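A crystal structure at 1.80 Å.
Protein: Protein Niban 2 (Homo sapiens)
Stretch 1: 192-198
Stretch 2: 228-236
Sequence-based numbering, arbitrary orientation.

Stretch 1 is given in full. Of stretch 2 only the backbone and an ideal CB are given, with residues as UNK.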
# COMPACT_ATOMS: atom_id res chain seq x y z
N HIS A 192 -1.98 -3.28 -7.14
CA HIS A 192 -0.64 -3.81 -7.34
C HIS A 192 0.40 -2.70 -7.27
O HIS A 192 1.42 -2.82 -6.57
CB HIS A 192 -0.56 -4.56 -8.67
CG HIS A 192 0.75 -5.24 -8.92
ND1 HIS A 192 1.02 -6.52 -8.48
CD2 HIS A 192 1.87 -4.81 -9.54
CE1 HIS A 192 2.25 -6.85 -8.83
NE2 HIS A 192 2.79 -5.83 -9.47
N CYS A 193 0.16 -1.59 -7.99
CA CYS A 193 1.11 -0.48 -7.97
C CYS A 193 1.17 0.22 -6.62
O CYS A 193 2.23 0.74 -6.25
CB CYS A 193 0.78 0.52 -9.09
SG CYS A 193 0.94 -0.14 -10.77
N ASN A 194 0.07 0.24 -5.87
CA ASN A 194 0.11 0.83 -4.52
C ASN A 194 1.03 0.05 -3.60
O ASN A 194 1.65 0.63 -2.70
CB ASN A 194 -1.29 0.87 -3.91
CG ASN A 194 -2.12 2.02 -4.43
OD1 ASN A 194 -1.61 2.94 -5.07
ND2 ASN A 194 -3.42 1.99 -4.13
N ASN A 195 1.14 -1.27 -3.81
CA ASN A 195 1.94 -2.16 -2.97
C ASN A 195 3.40 -2.11 -3.41
O ASN A 195 4.01 -3.10 -3.81
CB ASN A 195 1.35 -3.56 -3.05
CG ASN A 195 1.93 -4.52 -2.04
OD1 ASN A 195 2.03 -4.21 -0.85
ND2 ASN A 195 2.26 -5.74 -2.50
N GLY A 196 3.96 -0.90 -3.34
CA GLY A 196 5.25 -0.65 -3.94
C GLY A 196 6.46 -0.85 -3.06
O GLY A 196 7.59 -0.83 -3.56
N ILE A 197 6.26 -1.04 -1.76
CA ILE A 197 7.36 -1.31 -0.83
C ILE A 197 7.11 -2.68 -0.19
O ILE A 197 6.15 -2.82 0.58
CB ILE A 197 7.47 -0.22 0.25
CG1 ILE A 197 7.74 1.15 -0.38
CG2 ILE A 197 8.56 -0.58 1.26
CD1 ILE A 197 7.63 2.29 0.62
N PRO A 198 7.93 -3.69 -0.48
CA PRO A 198 7.67 -5.04 0.05
C PRO A 198 7.49 -5.03 1.57
O PRO A 198 8.30 -4.48 2.31
CB PRO A 198 8.92 -5.82 -0.36
CG PRO A 198 9.46 -5.10 -1.55
CD PRO A 198 9.10 -3.64 -1.37
N UNK A 228 0.27 7.24 1.33
CA UNK A 228 1.39 6.34 1.53
C UNK A 228 1.18 5.10 0.65
O UNK A 228 0.95 3.99 1.13
CB UNK A 228 1.53 5.96 3.00
N UNK A 229 1.24 5.32 -0.66
CA UNK A 229 1.07 4.23 -1.61
C UNK A 229 2.02 4.44 -2.78
O UNK A 229 2.34 5.58 -3.15
CB UNK A 229 -0.38 4.14 -2.09
N UNK A 230 2.41 3.33 -3.39
CA UNK A 230 3.39 3.34 -4.45
C UNK A 230 4.77 3.03 -3.90
O UNK A 230 4.94 2.58 -2.76
CB UNK A 230 3.39 4.69 -5.17
N UNK A 231 5.77 3.28 -4.73
CA UNK A 231 7.15 3.08 -4.32
C UNK A 231 7.67 4.32 -3.60
O UNK A 231 6.96 5.32 -3.41
CB UNK A 231 8.03 2.75 -5.53
N UNK A 232 8.93 4.27 -3.17
CA UNK A 232 9.48 5.34 -2.34
C UNK A 232 9.43 6.69 -3.04
O UNK A 232 9.09 7.71 -2.42
CB UNK A 232 10.92 5.01 -1.95
N UNK A 233 9.80 6.73 -4.32
CA UNK A 233 9.84 8.02 -5.02
C UNK A 233 8.43 8.58 -5.20
O UNK A 233 8.21 9.79 -5.10
CB UNK A 233 10.53 7.87 -6.38
N UNK A 234 7.45 7.71 -5.49
CA UNK A 234 6.07 8.17 -5.63
C UNK A 234 5.57 8.75 -4.31
O UNK A 234 4.90 9.79 -4.29
CB UNK A 234 5.16 7.03 -6.09
N UNK A 235 5.88 8.08 -3.20
CA UNK A 235 5.43 8.56 -1.90
C UNK A 235 6.09 9.88 -1.55
O UNK A 235 5.44 10.80 -1.04
CB UNK A 235 5.72 7.52 -0.81
N UNK A 236 7.39 10.00 -1.81
CA UNK A 236 8.07 11.27 -1.59
C UNK A 236 7.48 12.38 -2.45
O UNK A 236 7.36 13.52 -2.01
CB UNK A 236 9.57 11.12 -1.88

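Position 228 points its CA-to-CB bond sideways, and no atom of stretch 1 lies within 5.5 Å of the ideal CB. The visible atoms therefore set little limit, and many side chains would fit. The deposited residue is Leu-228; Leu-228 CD1 comes no nearer than 6.1 Å, to Ile-197 CD1.

At 229 the CA-to-CB bond points toward stretch 1, and the ideal CB is 3.4 Å from Asn-194 OD1. The backbone is extended (phi/psi -142/152). With a carbonyl oxygen so near the CB, a compact side chain such as alanine, serine or cysteine suits, as would a longer one that turns aside. It is Cys-229, with chi1 at 45° (p); its CB keeps the 3.4 Å contact to Asn-194 OD1.

Position 230 is the most constrained. Its phi/psi of 96/-167 would jam a CB against the carbonyl oxygen of the preceding residue, which by itself calls for glycine; stretch 1 is not the cause, since the ideal CB points away and is 4.3 Å from Cys-193 O. Gly-230 is indeed deposited, and its backbone makes the central contact. Gly-230 N donates to Asn-194 O at 2.9 Å with an N-H...O angle of 166°, while Gly-230 CA makes a CA-H...O contact with Cys-193 O at 3.4 Å. Gly-230 O is in turn met by Gly-196 CA at 3.5 Å, a CA-H...O contact with an angle of 124° at H. A CB on Gly-196 would fall 2.4 Å from Gly-230 C, a clash, so the close passage relies on glycine there too. Water 2 lies 2.8 Å from Gly-230 O.

Position 231 directly precedes the helix that starts at 232, the N-cap place, where Asn, Asp, Ser or Thr can accept from a free backbone NH. Its CB points sideways, 4.1 Å from Gly-196 O. The residue is Asn-231: at chi1 60° (p) its end leads away from stretch 1, and Asn-231 OD1 accepts from the N of residue 234 at 3.0 Å.

At 232 the CB also points sideways, 5.0 Å from Ile-197 CD1, so a chain with a few carbons could reach that isoleucine, whether apolar or polar-tipped. Glu-232 does so: its end comes nearer, and its CD is 4.1 Å from Ile-197 CG1.

Position 233 is out of reach, so stretch 1 does not limit the choice; it is Val-233.

Position 234 points toward stretch 1 but starts beyond 5.5 Å, so a long polar chain could approach Cys-193 O. Gln-234 extends with chi2 at 175° (t). Its OE1 accepts from Asn-231 N at 2.9 Å, completing a reciprocal pair with the cap, and water 1 donates to both Gln-234 OE1 and Cys-193 O, each at 2.8 Å.

Position 235 likewise points toward stretch 1, with Ile-197 offering an apolar end; leucine, isoleucine or methionine would suit. Ile-235 places CD1 3.8 Å from Ile-197 CD1.

Position 236 is out of reach and holds Leu-236.

Stretch 2 (228-236) LCGNEVQIL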
# COMPACT_ATOMS: atom_id res chain seq x y z
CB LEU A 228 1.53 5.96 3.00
CG LEU A 228 2.81 5.22 3.38
CD1 LEU A 228 3.96 6.21 3.55
CD2 LEU A 228 2.59 4.41 4.64
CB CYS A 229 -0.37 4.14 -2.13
SG CYS A 229 -1.00 5.78 -2.56
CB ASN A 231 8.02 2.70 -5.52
CG ASN A 231 8.03 3.77 -6.62
OD1 ASN A 231 8.13 4.97 -6.35
ND2 ASN A 231 7.93 3.33 -7.88
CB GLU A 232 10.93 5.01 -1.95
CG GLU A 232 11.06 3.84 -1.02
CD GLU A 232 11.32 2.55 -1.75
OE1 GLU A 232 12.01 1.68 -1.18
OE2 GLU A 232 10.85 2.41 -2.90
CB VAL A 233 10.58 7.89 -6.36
CG1 VAL A 233 10.60 9.24 -7.08
CG2 VAL A 233 12.01 7.40 -6.13
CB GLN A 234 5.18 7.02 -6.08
CG GLN A 234 5.43 6.58 -7.53
CD GLN A 234 4.61 5.36 -7.91
OE1 GLN A 234 4.61 4.35 -7.21
NE2 GLN A 234 3.91 5.44 -9.04
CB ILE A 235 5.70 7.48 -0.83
CG1 ILE A 235 4.79 6.27 -1.08
CG2 ILE A 235 5.53 8.07 0.58
CD1 ILE A 235 5.22 5.02 -0.30
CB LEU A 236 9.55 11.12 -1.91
CG LEU A 236 10.46 10.68 -0.78
CD1 LEU A 236 11.87 10.62 -1.35
CD2 LEU A 236 10.36 11.69 0.36
O HOH W 1 4.31 1.68 -7.83
O HOH W 2 4.02 1.02 -0.64
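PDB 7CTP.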